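Local atomic coordinates of neutral ceramidase (Pseudomonas aeruginosa, PDB entry 2ZWS), a protein that hydrolyses the N-acyl linkage of ceramides to give sphingosine and a free fatty acid, and also catalyses the reverse synthesis. Residues 253-256 and 260-263; 176-181 and 247-252; 71-76 and 121-126; 76-81 and 129-134; 600-605 and 639-644. All blocks are in the same frame, centred on the assembly; numbering follows the deposited sequence.

In the fold
Contacts 3 and 4 hold the same pair of helices, 68-81 and 120-138, at successive levels; they share Ala76 and meet where Val74 packs on Ile130 and Val131, their centres about 9 Å apart. Both are partly buried and apolar, with charged groups at the margin. Contacts 2 and 5 are buried. In contact 2 a loop leans on the strand carrying the probable nucleophile, whereas in contact 5 an aromatic pair and an aliphatic pair join the two sheets of the beta-sandwich. Contact 1 is the surface member, where proline and leucine packing is supplemented by a water bridge. Its first segment directly follows contact 2 in the chain, although their centres lie about 17 Å apart.

Contact 1: 253-256 and 260-263; sequences LNLK and GPFD
Pro261 directs its CB toward 253-256, where the ring meets a carbonyl oxygen and a leucine methyl. Its CB lies 3.5 Å from the carbonyl oxygen Asn254 O, and its CG is 3.9 Å from CD2 of Leu255, whose side chain runs at a slant to the ring. Leu255 places CG anti to its carbonyl carbon (chi1 -59°), which brings this one methyl back toward the proline although the CB itself does not point that way. Leu253 does the same with its own CD2, which lies against the CE1-CZ side of the Phe262 ring, 4.0 Å from each of these atoms, in an oblique approach. Phe262 is also packed against its own neighbour, with CG of Pro261 above one ring face and displaced toward the rim.

All of this belongs to the loop that leads from strand 249-251 to helix 265-286, and each arm of the loop is braced locally. An Asx turn shapes the first arm: Lys256 N donates to Asn254 OD1 at 3.1 Å, with an N-H...O angle of 161°. The second arm is a beta turn, closed by Asp263 N bonding Gly260 O at 3.1 Å, while Asp263 OD2 receives Gly260 N from above the carboxylate plane. A water bridges the arms, accepting from Asn254 N at 3.0 Å and donating to Pro261 O; the latter separation is unusually short, so its exact length is doubtful. Behind the loop, the Asn254 side chain rests on Asn268 and Glu271 of helix 265-286.

Contact 2: 176-181 and 247-252; sequences DGIDPQ and GNLSPN
Ile178 and Leu249 both set the first branch of the side chain anti to the carbonyl carbon (chi1 -74° and -68°), and through this their terminal methyls converge. Although the CB of Ile178 points away from the strand, the chain turns back at chi2 (-43°), so that CD1 comes to 3.3 Å from CD2 of Leu249. That is tighter than normal carbon packing, and the exact spacing is doubtful. The two side chains pass each other on the diagonal. The same Leu249 CD2 lies 3.6 Å from Gly177 O, and Leu249 CD1 is 4.2 Å from Asp179 N, a buried amide with no partner in the model.

Two Asx turns shape the loop: Asp176 OD2 accepts from Ile178 N at 3.1 Å, and Asp179 OD1 from Gln181 N at 3.0 Å, each from above the carboxylate plane. The other oxygen, Asp179 OD2, is held by Asn245 and by a salt bridge to Arg421.

Leu249 O in turn bonds ND1 of His204, a zinc ligand, and would thus help orient that imidazole. The strand 249-251 also carries Ser250, probably the nucleophile, so the loop packs against a strand that lies beside the zinc site of this amidase.

Contact 3: 71-76 and 121-126; sequences HLKVLA and KTFNAI
Apolar contact between Lys73 and Phe123 makes up most of this meeting, and it is small. CB of Lys73 points at the 121-126 helix and lies 4.0 Å from CZ, the far corner of the Phe123 ring, approaching the ring obliquely. The phenylalanine gets there by extension: its CG is anti to the backbone N (chi1 173°), which carries the ring across toward the other helix although its CB does not aim there.

Polar groups add only proximity. The lysine chain bends at chi2 and chi4, and its NZ ends 4.5 Å from Asn124 ND2; both groups are donors, so this is nearness and not a bond. Lys73 is also modelled in two conformers, so the position of its ammonium is uncertain. Each backbone is held by its own helical bonds, such as Leu75 N to His71 O at 3.0 Å and Ile126 N to Thr122 O at 3.0 Å.

Aromatic neighbours complete the surroundings of Phe123, whose ring meets those of Phe118 and His107, while Ala69 and Val70 touch it from helix 68-81. The arrangement is a helix-helix contact between 68-81 and 120-138 in the N-terminal catalytic region, and its phenylalanine lies about 7 Å, side chain to side chain, from Ser106, an inferred substrate-binding residue.

Contact 4: 76-81 and 129-134; sequences ARLKAK and GIVRSI
Ile130 O is gripped twice from within its own helix: Ser133 OG donates to it at 2.7 Å and Ile134 N at 3.2 Å, the latter belonging to the residue whose side chain meets Leu78 across the contact. The hydroxyl lies 19° from the carbonyl plane, and the bond returns the buried serine's polar end to its own backbone.

The interface itself is aliphatic. Leu78 and Ile134 cross at about a right angle, and the CD1 methyls touch at 3.8 Å. The same Ile134 CD1 lies 4.1 Å from Leu78 CD2, so the isoleucine end sits against both prongs of the leucine. Val131 spreads its methyls over two partners. Its CG1, anti to the backbone N (chi1 172°), is 4.3 Å from Leu78 CD2, whereas CG2 is 3.8 Å from CB of Arg77. The arginine contributes only the base of its side chain here, and the rest of the chain leads away.

The axes of the two short segments come within 10.5 Å and make an angle of 46°, with the helices running broadly the same way. Helix 68-81 links the parallel, adjacent strands 55-61 and 91-95, a beta-alpha-beta arrangement, and Ile134 also rests on Val57 and Val59 of the former strand. At the margin Lys81 forms a salt bridge with Glu135 of the partner helix. Aliphatic carbons thus make up the interface and charge stays at its border, implying that close hydrophobic packing, rather than directed bonds, sets how these segments sit.

Contact 5: 600-605 and 639-644; sequences ISWSIP and FEVLGT
Trp602 and Phe639 meet edge to edge, each presenting its rim near the plane of the other ring, with the two planes inclined by close to 60°. Phe639 CZ is 3.9 Å from Trp602 CE3, and Phe639 CE2 is 3.9 Å from Trp602 CZ3, so it is the six-membered part of the indole that does the touching. Beside them Ile604 and Val641 reach toward each other tip to tip, with CD1 of the isoleucine 4.1 Å from CG2 of the valine. That valine methyl also lies 4.3 Å from Trp602 CZ3, linking the aromatic pair to the aliphatic one.

Trp602 extends its CG anti to the backbone N (chi1 -178°), away from its strand and toward 639-644. Phe639 takes the crowded position between N and the carbonyl carbon (chi1 58°), which directs CZ and CE2 to the six-membered edge of the indole. Ile604 CG1 covers one face of the Trp602 ring, 3.7 Å above the plane and offset toward the rim.

In the next shell Tyr613 meets Trp602 and also touches Phe639 and Val641, while Tyr534 packs its ring against Phe639. The side chain of Trp602 comes within about 4 Å of that of Thr584, a ligand of the magnesium ion, so this packing borders the metal site. Segment 639-644 belongs to the region 620-646 required for correct folding and localization. The contact lies between the two sheets of a beta-sandwich: strand 595-603 runs between 539-545 and 584-591 in one, and strand 629-642 between 533-535 and 611-622 in the other.

Contact 1: 253-256 and 260-263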
# COMPACT_ATOMS: atom_id res chain seq x y z
N LEU A 253 -15.48 -4.85 -13.28
CA LEU A 253 -16.70 -4.04 -13.21
C LEU A 253 -17.65 -4.53 -12.14
O LEU A 253 -17.77 -5.74 -11.90
CB LEU A 253 -17.41 -4.02 -14.57
CG LEU A 253 -16.67 -3.38 -15.72
CD1 LEU A 253 -17.53 -3.56 -16.97
CD2 LEU A 253 -16.33 -1.91 -15.46
N ASN A 254 -18.32 -3.59 -11.47
CA ASN A 254 -19.29 -3.96 -10.45
C ASN A 254 -20.70 -3.95 -11.03
O ASN A 254 -21.34 -2.89 -11.16
CB ASN A 254 -19.22 -3.01 -9.25
CG ASN A 254 -20.29 -3.30 -8.23
OD1 ASN A 254 -20.96 -4.34 -8.26
ND2 ASN A 254 -20.44 -2.37 -7.28
N LEU A 255 -21.16 -5.13 -11.43
CA LEU A 255 -22.48 -5.26 -12.05
C LEU A 255 -23.48 -5.93 -11.12
O LEU A 255 -24.47 -6.50 -11.56
CB LEU A 255 -22.36 -6.00 -13.39
CG LEU A 255 -21.44 -5.31 -14.41
CD1 LEU A 255 -21.36 -6.14 -15.70
CD2 LEU A 255 -21.85 -3.87 -14.72
N LYS A 256 -23.25 -5.82 -9.81
CA LYS A 256 -24.20 -6.29 -8.82
C LYS A 256 -25.56 -5.60 -9.01
O LYS A 256 -25.61 -4.45 -9.45
CB LYS A 256 -23.67 -5.97 -7.42
CG LYS A 256 -22.59 -6.92 -6.94
CD LYS A 256 -23.17 -8.29 -6.58
CE LYS A 256 -23.84 -8.29 -5.21
NZ LYS A 256 -24.32 -9.65 -4.87
N GLY A 260 -25.03 0.73 -11.30
CA GLY A 260 -24.25 1.01 -12.50
C GLY A 260 -22.79 0.99 -12.07
O GLY A 260 -22.49 1.22 -10.90
N PRO A 261 -21.86 0.69 -12.99
CA PRO A 261 -20.55 0.37 -12.44
C PRO A 261 -19.38 1.34 -12.03
O PRO A 261 -18.72 0.98 -11.10
CB PRO A 261 -19.98 -0.61 -13.48
CG PRO A 261 -20.58 -0.18 -14.77
CD PRO A 261 -21.91 0.47 -14.45
N PHE A 262 -19.02 2.48 -12.62
CA PHE A 262 -19.48 3.90 -12.57
C PHE A 262 -20.35 4.70 -11.56
O PHE A 262 -20.06 5.88 -11.36
CB PHE A 262 -19.40 4.49 -13.99
CG PHE A 262 -18.66 3.58 -14.94
CD1 PHE A 262 -17.44 3.00 -14.55
CD2 PHE A 262 -19.21 3.22 -16.16
CE1 PHE A 262 -16.77 2.11 -15.39
CE2 PHE A 262 -18.54 2.35 -17.01
CZ PHE A 262 -17.32 1.79 -16.62
N ASP A 263 -21.38 4.14 -10.93
CA ASP A 263 -22.30 5.02 -10.18
C ASP A 263 -21.73 5.51 -8.86
O ASP A 263 -22.01 6.64 -8.41
CB ASP A 263 -23.63 4.31 -9.93
CG ASP A 263 -24.48 4.23 -11.18
OD1 ASP A 263 -24.05 4.75 -12.24
OD2 ASP A 263 -25.59 3.64 -11.09
O HOH W 1 -17.06 -0.88 -11.59

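Contact 2: 176-181 and 247-252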
# COMPACT_ATOMS: atom_id res chain seq x y z
N ASP A 176 -8.00 -16.27 -19.62
CA ASP A 176 -8.88 -15.09 -19.38
C ASP A 176 -8.08 -13.82 -19.03
O ASP A 176 -8.65 -12.75 -18.86
CB ASP A 176 -9.95 -15.39 -18.30
CG ASP A 176 -9.36 -15.77 -16.94
OD1 ASP A 176 -10.16 -15.95 -15.98
OD2 ASP A 176 -8.12 -15.88 -16.82
N GLY A 177 -6.75 -13.95 -18.97
CA GLY A 177 -5.86 -12.84 -18.62
C GLY A 177 -5.74 -12.53 -17.12
O GLY A 177 -5.01 -11.61 -16.75
N ILE A 178 -6.39 -13.36 -16.31
CA ILE A 178 -6.52 -13.20 -14.85
C ILE A 178 -5.60 -14.19 -14.16
O ILE A 178 -5.45 -15.33 -14.63
CB ILE A 178 -8.04 -13.47 -14.46
CG1 ILE A 178 -8.90 -12.29 -14.89
CG2 ILE A 178 -8.28 -13.82 -13.03
CD1 ILE A 178 -8.28 -11.03 -14.59
N ASP A 179 -4.97 -13.76 -13.05
CA ASP A 179 -4.36 -14.72 -12.15
C ASP A 179 -5.36 -14.91 -11.02
O ASP A 179 -5.55 -14.01 -10.19
CB ASP A 179 -3.00 -14.23 -11.63
CG ASP A 179 -2.39 -15.19 -10.62
OD1 ASP A 179 -3.00 -16.25 -10.31
OD2 ASP A 179 -1.29 -14.88 -10.12
N PRO A 180 -6.08 -16.04 -11.00
CA PRO A 180 -7.18 -16.14 -10.06
C PRO A 180 -6.70 -16.63 -8.70
O PRO A 180 -7.48 -16.72 -7.77
CB PRO A 180 -8.07 -17.20 -10.72
CG PRO A 180 -7.09 -18.11 -11.33
CD PRO A 180 -5.96 -17.24 -11.84
N GLN A 181 -5.40 -16.91 -8.58
CA GLN A 181 -4.95 -17.54 -7.34
C GLN A 181 -4.87 -16.57 -6.17
O GLN A 181 -4.14 -15.57 -6.24
CB GLN A 181 -3.60 -18.24 -7.51
CG GLN A 181 -3.21 -19.01 -6.23
CD GLN A 181 -2.05 -19.97 -6.47
OE1 GLN A 181 -2.25 -21.18 -6.68
NE2 GLN A 181 -0.86 -19.43 -6.48
N GLY A 247 0.36 -6.15 -12.25
CA GLY A 247 0.72 -5.07 -13.16
C GLY A 247 -0.33 -4.79 -14.22
O GLY A 247 -0.54 -3.63 -14.62
N ASN A 248 -0.97 -5.85 -14.73
CA ASN A 248 -1.95 -5.67 -15.79
C ASN A 248 -3.37 -6.05 -15.37
O ASN A 248 -4.21 -6.37 -16.20
CB ASN A 248 -1.53 -6.42 -17.11
CG ASN A 248 -1.19 -7.90 -16.88
OD1 ASN A 248 -1.15 -8.38 -15.74
ND2 ASN A 248 -0.97 -8.65 -17.98
N LEU A 249 -3.64 -5.97 -14.05
CA LEU A 249 -4.93 -6.38 -13.51
C LEU A 249 -5.66 -5.24 -12.78
O LEU A 249 -5.13 -4.65 -11.83
CB LEU A 249 -4.75 -7.55 -12.53
CG LEU A 249 -4.32 -8.90 -13.12
CD1 LEU A 249 -3.93 -9.83 -11.98
CD2 LEU A 249 -5.48 -9.50 -13.87
N SER A 250 -6.88 -5.00 -13.21
CA SER A 250 -7.78 -3.99 -12.64
C SER A 250 -8.92 -4.65 -11.88
O SER A 250 -9.27 -5.83 -12.11
CB SER A 250 -8.45 -3.21 -13.77
OG SER A 250 -7.51 -2.43 -14.48
N PRO A 251 -9.60 -3.89 -11.01
CA PRO A 251 -10.84 -4.43 -10.43
C PRO A 251 -11.82 -4.76 -11.56
O PRO A 251 -11.90 -4.05 -12.60
CB PRO A 251 -11.39 -3.26 -9.60
CG PRO A 251 -10.17 -2.42 -9.30
CD PRO A 251 -9.31 -2.51 -10.53
N ASN A 252 -12.56 -5.83 -11.37
CA ASN A 252 -13.64 -6.13 -12.30
C ASN A 252 -14.72 -5.05 -12.19
O ASN A 252 -14.86 -4.41 -11.14
CB ASN A 252 -14.23 -7.47 -11.94
CG ASN A 252 -15.20 -8.01 -13.00
OD1 ASN A 252 -15.22 -7.56 -14.17
ND2 ASN A 252 -16.05 -8.93 -12.57

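Contact 3: 71-76 and 121-126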
# COMPACT_ATOMS: atom_id res chain seq x y z
N HIS A 71 12.19 2.21 2.83
CA HIS A 71 12.90 0.99 3.21
C HIS A 71 14.21 1.29 3.94
O HIS A 71 14.47 0.77 5.03
CB HIS A 71 13.14 0.18 1.93
CG HIS A 71 13.90 -1.08 2.13
ND1 HIS A 71 15.15 -1.28 1.58
CD2 HIS A 71 13.58 -2.24 2.77
CE1 HIS A 71 15.58 -2.49 1.89
NE2 HIS A 71 14.65 -3.09 2.60
N LEU A 72 15.00 2.20 3.38
CA LEU A 72 16.31 2.51 3.96
C LEU A 72 16.19 3.13 5.35
O LEU A 72 16.96 2.79 6.23
CB LEU A 72 17.10 3.45 3.02
CG LEU A 72 17.50 2.81 1.68
CD1 LEU A 72 18.12 3.86 0.72
CD2 LEU A 72 18.44 1.61 1.86
N LYS A 73 15.23 4.03 5.53
CA LYS A 73 15.08 4.73 6.80
C LYS A 73 14.48 3.80 7.84
O LYS A 73 14.89 3.83 8.99
CB LYS A 73 14.25 6.01 6.64
CG LYS A 73 14.14 6.85 7.93
CD LYS A 73 15.51 7.43 8.37
CE LYS A 73 15.31 8.64 9.26
NZ LYS A 73 14.41 9.64 8.59
N VAL A 74 13.51 2.98 7.43
CA VAL A 74 12.96 2.01 8.37
C VAL A 74 14.08 1.07 8.87
O VAL A 74 14.19 0.80 10.07
CB VAL A 74 11.78 1.21 7.74
CG1 VAL A 74 11.46 -0.06 8.56
CG2 VAL A 74 10.53 2.09 7.60
N LEU A 75 14.92 0.57 7.98
CA LEU A 75 16.00 -0.32 8.41
C LEU A 75 16.96 0.37 9.37
O LEU A 75 17.39 -0.24 10.35
CB LEU A 75 16.75 -0.88 7.21
CG LEU A 75 15.99 -1.96 6.48
CD1 LEU A 75 16.67 -2.22 5.14
CD2 LEU A 75 15.91 -3.24 7.32
N ALA A 76 17.33 1.61 9.07
CA ALA A 76 18.21 2.34 9.97
C ALA A 76 17.59 2.48 11.36
O ALA A 76 18.27 2.30 12.37
CB ALA A 76 18.54 3.72 9.39
N LYS A 121 6.59 15.50 5.88
CA LYS A 121 5.70 15.10 6.97
C LYS A 121 5.02 13.75 6.68
O LYS A 121 4.82 12.92 7.58
CB LYS A 121 4.63 16.18 7.20
CG LYS A 121 3.96 16.08 8.56
CD LYS A 121 3.21 17.39 8.92
CE LYS A 121 2.72 17.35 10.36
NZ LYS A 121 3.83 17.64 11.33
N THR A 122 4.63 13.54 5.43
CA THR A 122 4.01 12.28 5.04
C THR A 122 5.05 11.15 5.05
O THR A 122 4.80 10.05 5.63
CB THR A 122 3.36 12.45 3.66
OG1 THR A 122 2.21 13.30 3.79
CG2 THR A 122 2.94 11.11 3.02
N PHE A 123 6.23 11.44 4.50
CA PHE A 123 7.33 10.46 4.55
C PHE A 123 7.63 10.03 6.00
O PHE A 123 7.68 8.83 6.32
CB PHE A 123 8.59 11.04 3.87
CG PHE A 123 9.81 10.18 4.03
CD1 PHE A 123 10.71 10.41 5.09
CD2 PHE A 123 10.09 9.14 3.12
CE1 PHE A 123 11.85 9.60 5.25
CE2 PHE A 123 11.22 8.32 3.30
CZ PHE A 123 12.10 8.55 4.35
N ASN A 124 7.80 11.01 6.87
CA ASN A 124 8.15 10.70 8.24
C ASN A 124 7.06 9.89 8.94
O ASN A 124 7.38 9.00 9.75
CB ASN A 124 8.42 11.97 9.04
CG ASN A 124 9.71 12.71 8.65
OD1 ASN A 124 9.87 13.91 8.99
ND2 ASN A 124 10.64 12.02 8.06
N ALA A 125 5.78 10.19 8.67
CA ALA A 125 4.67 9.43 9.30
C ALA A 125 4.69 7.97 8.87
O ALA A 125 4.33 7.07 9.66
CB ALA A 125 3.33 10.05 8.96
N ILE A 126 5.04 7.75 7.59
CA ILE A 126 5.09 6.40 7.03
C ILE A 126 6.21 5.59 7.69
O ILE A 126 5.98 4.48 8.22
CB ILE A 126 5.20 6.43 5.50
CG1 ILE A 126 3.89 6.98 4.91
CG2 ILE A 126 5.57 5.07 4.93
CD1 ILE A 126 3.99 7.36 3.43

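Contact 4: 76-81 and 129-134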
# COMPACT_ATOMS: atom_id res chain seq x y z
N ALA A 76 17.33 1.61 9.07
CA ALA A 76 18.21 2.34 9.97
C ALA A 76 17.59 2.48 11.36
O ALA A 76 18.27 2.30 12.37
CB ALA A 76 18.54 3.72 9.39
N ARG A 77 16.29 2.83 11.40
CA ARG A 77 15.58 3.00 12.67
C ARG A 77 15.54 1.71 13.46
O ARG A 77 15.71 1.71 14.69
CB ARG A 77 14.15 3.48 12.43
CG ARG A 77 14.05 4.92 11.97
CD ARG A 77 14.39 5.89 13.10
NE ARG A 77 13.84 7.21 12.84
CZ ARG A 77 14.32 8.08 11.95
NH1 ARG A 77 15.38 7.77 11.21
NH2 ARG A 77 13.74 9.26 11.80
N LEU A 78 15.29 0.60 12.76
CA LEU A 78 15.25 -0.71 13.43
C LEU A 78 16.61 -1.08 14.01
O LEU A 78 16.69 -1.64 15.11
CB LEU A 78 14.73 -1.80 12.49
CG LEU A 78 13.24 -1.68 12.13
CD1 LEU A 78 12.95 -2.64 10.98
CD2 LEU A 78 12.32 -1.89 13.37
N LYS A 79 17.66 -0.78 13.26
CA LYS A 79 19.03 -1.09 13.70
C LYS A 79 19.45 -0.24 14.88
O LYS A 79 20.20 -0.71 15.75
CB LYS A 79 20.01 -0.93 12.54
CG LYS A 79 19.88 -1.98 11.46
CD LYS A 79 20.77 -1.63 10.26
CE LYS A 79 20.53 -2.55 9.08
NZ LYS A 79 21.34 -2.13 7.89
N ALA A 80 18.97 1.00 14.92
CA ALA A 80 19.26 1.92 16.02
C ALA A 80 18.59 1.48 17.32
O ALA A 80 19.19 1.57 18.39
CB ALA A 80 18.82 3.33 15.67
N LYS A 81 17.35 0.99 17.22
CA LYS A 81 16.56 0.74 18.41
C LYS A 81 16.67 -0.72 18.88
O LYS A 81 16.58 -0.99 20.10
CB LYS A 81 15.11 1.17 18.20
CG LYS A 81 14.36 1.44 19.50
CD LYS A 81 13.17 2.33 19.27
CE LYS A 81 12.26 2.31 20.48
NZ LYS A 81 11.01 3.09 20.25
N GLY A 129 5.35 5.02 11.45
CA GLY A 129 4.27 4.04 11.66
C GLY A 129 4.67 2.61 11.30
O GLY A 129 4.23 1.65 11.96
N ILE A 130 5.50 2.45 10.27
CA ILE A 130 6.01 1.11 9.96
C ILE A 130 6.82 0.59 11.15
O ILE A 130 6.63 -0.56 11.64
CB ILE A 130 6.86 1.09 8.68
CG1 ILE A 130 5.94 1.31 7.46
CG2 ILE A 130 7.66 -0.22 8.54
CD1 ILE A 130 6.66 1.58 6.09
N VAL A 131 7.72 1.43 11.65
CA VAL A 131 8.50 1.01 12.82
C VAL A 131 7.57 0.71 14.03
O VAL A 131 7.73 -0.30 14.69
CB VAL A 131 9.57 2.08 13.17
CG1 VAL A 131 10.28 1.74 14.52
CG2 VAL A 131 10.59 2.20 12.04
N ARG A 132 6.57 1.55 14.26
CA ARG A 132 5.66 1.34 15.40
C ARG A 132 4.90 0.02 15.22
O ARG A 132 4.65 -0.70 16.17
CB ARG A 132 4.68 2.50 15.47
CG ARG A 132 3.85 2.56 16.75
CD ARG A 132 2.87 3.79 16.76
NE ARG A 132 3.46 4.96 16.11
CZ ARG A 132 3.04 5.52 14.96
NH1 ARG A 132 1.93 5.10 14.31
NH2 ARG A 132 3.75 6.55 14.49
N SER A 133 4.55 -0.34 13.98
CA SER A 133 3.80 -1.61 13.77
C SER A 133 4.66 -2.82 14.17
O SER A 133 4.15 -3.80 14.75
CB SER A 133 3.27 -1.72 12.33
OG SER A 133 4.31 -2.00 11.42
N ILE A 134 5.96 -2.75 13.89
CA ILE A 134 6.89 -3.83 14.23
C ILE A 134 7.10 -3.89 15.72
O ILE A 134 7.09 -4.98 16.30
CB ILE A 134 8.22 -3.66 13.47
CG1 ILE A 134 8.02 -3.81 11.94
CG2 ILE A 134 9.29 -4.71 13.89
CD1 ILE A 134 9.23 -3.30 11.06

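Contact 5: 600-605 and 639-644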
# COMPACT_ATOMS: atom_id res chain seq x y z
N ILE A 600 -18.16 16.54 8.65
CA ILE A 600 -18.08 15.18 9.16
C ILE A 600 -19.42 14.51 8.94
O ILE A 600 -20.48 15.06 9.23
CB ILE A 600 -17.68 15.17 10.64
CG1 ILE A 600 -16.22 15.61 10.78
CG2 ILE A 600 -17.95 13.81 11.26
CD1 ILE A 600 -15.89 16.16 12.15
N SER A 601 -19.38 13.30 8.39
CA SER A 601 -20.61 12.57 8.19
C SER A 601 -20.55 11.19 8.78
O SER A 601 -19.45 10.61 8.91
CB SER A 601 -20.94 12.50 6.70
OG SER A 601 -19.94 11.78 6.01
N TRP A 602 -21.73 10.68 9.11
CA TRP A 602 -21.87 9.32 9.64
C TRP A 602 -23.07 8.68 8.96
O TRP A 602 -24.20 9.15 9.10
CB TRP A 602 -22.09 9.38 11.15
CG TRP A 602 -22.22 8.02 11.82
CD1 TRP A 602 -21.53 6.88 11.51
CD2 TRP A 602 -23.07 7.69 12.95
NE1 TRP A 602 -21.90 5.85 12.39
CE2 TRP A 602 -22.84 6.32 13.26
CE3 TRP A 602 -24.01 8.41 13.71
CZ2 TRP A 602 -23.50 5.65 14.31
CZ3 TRP A 602 -24.67 7.73 14.79
CH2 TRP A 602 -24.40 6.37 15.06
N SER A 603 -22.82 7.61 8.22
CA SER A 603 -23.90 6.81 7.66
C SER A 603 -24.24 5.74 8.68
O SER A 603 -23.43 4.85 8.94
CB SER A 603 -23.47 6.22 6.33
OG SER A 603 -23.20 7.27 5.40
N ILE A 604 -25.43 5.83 9.28
CA ILE A 604 -25.80 5.00 10.44
C ILE A 604 -26.08 3.58 9.96
O ILE A 604 -27.05 3.36 9.23
CB ILE A 604 -27.05 5.58 11.17
CG1 ILE A 604 -26.81 7.02 11.62
CG2 ILE A 604 -27.42 4.71 12.37
CD1 ILE A 604 -28.08 7.83 11.78
N PRO A 605 -25.21 2.61 10.34
CA PRO A 605 -25.34 1.26 9.80
C PRO A 605 -26.38 0.39 10.51
O PRO A 605 -26.72 0.68 11.65
CB PRO A 605 -23.94 0.68 10.03
CG PRO A 605 -23.52 1.29 11.32
CD PRO A 605 -24.04 2.73 11.24
N PHE A 639 -28.32 14.19 18.99
CA PHE A 639 -29.41 13.79 18.10
C PHE A 639 -29.84 12.37 18.47
O PHE A 639 -29.08 11.66 19.15
CB PHE A 639 -29.00 13.87 16.61
CG PHE A 639 -27.80 13.02 16.25
CD1 PHE A 639 -26.52 13.53 16.40
CD2 PHE A 639 -27.96 11.73 15.77
CE1 PHE A 639 -25.40 12.76 16.09
CE2 PHE A 639 -26.83 10.94 15.44
CZ PHE A 639 -25.57 11.46 15.59
N GLU A 640 -31.04 11.98 18.06
CA GLU A 640 -31.58 10.67 18.41
C GLU A 640 -31.56 9.75 17.21
O GLU A 640 -31.98 10.13 16.11
CB GLU A 640 -33.01 10.79 18.93
CG GLU A 640 -33.53 9.48 19.53
CD GLU A 640 -34.88 9.62 20.22
OE1 GLU A 640 -35.38 10.76 20.38
OE2 GLU A 640 -35.44 8.58 20.60
N VAL A 641 -31.10 8.52 17.43
CA VAL A 641 -31.31 7.48 16.44
C VAL A 641 -32.53 6.67 16.89
O VAL A 641 -32.56 6.14 18.01
CB VAL A 641 -30.08 6.57 16.25
CG1 VAL A 641 -30.41 5.45 15.27
CG2 VAL A 641 -28.88 7.39 15.76
N LEU A 642 -33.54 6.63 16.01
CA LEU A 642 -34.79 5.91 16.26
C LEU A 642 -34.72 4.50 15.67
O LEU A 642 -33.94 4.26 14.75
CB LEU A 642 -35.97 6.66 15.61
CG LEU A 642 -36.13 8.16 15.86
CD1 LEU A 642 -37.24 8.75 14.99
CD2 LEU A 642 -36.42 8.43 17.33
N GLY A 643 -35.51 3.57 16.19
CA GLY A 643 -35.56 2.25 15.57
C GLY A 643 -36.26 1.14 16.33
O GLY A 643 -37.49 1.08 16.37
N THR A 644 -35.47 0.24 16.91
CA THR A 644 -36.01 -0.95 17.55
C THR A 644 -35.23 -1.34 18.80
O THR A 644 -35.22 -0.62 19.80
CB THR A 644 -35.98 -2.16 16.60
OG1 THR A 644 -34.64 -2.37 16.15
CG2 THR A 644 -36.90 -1.94 15.40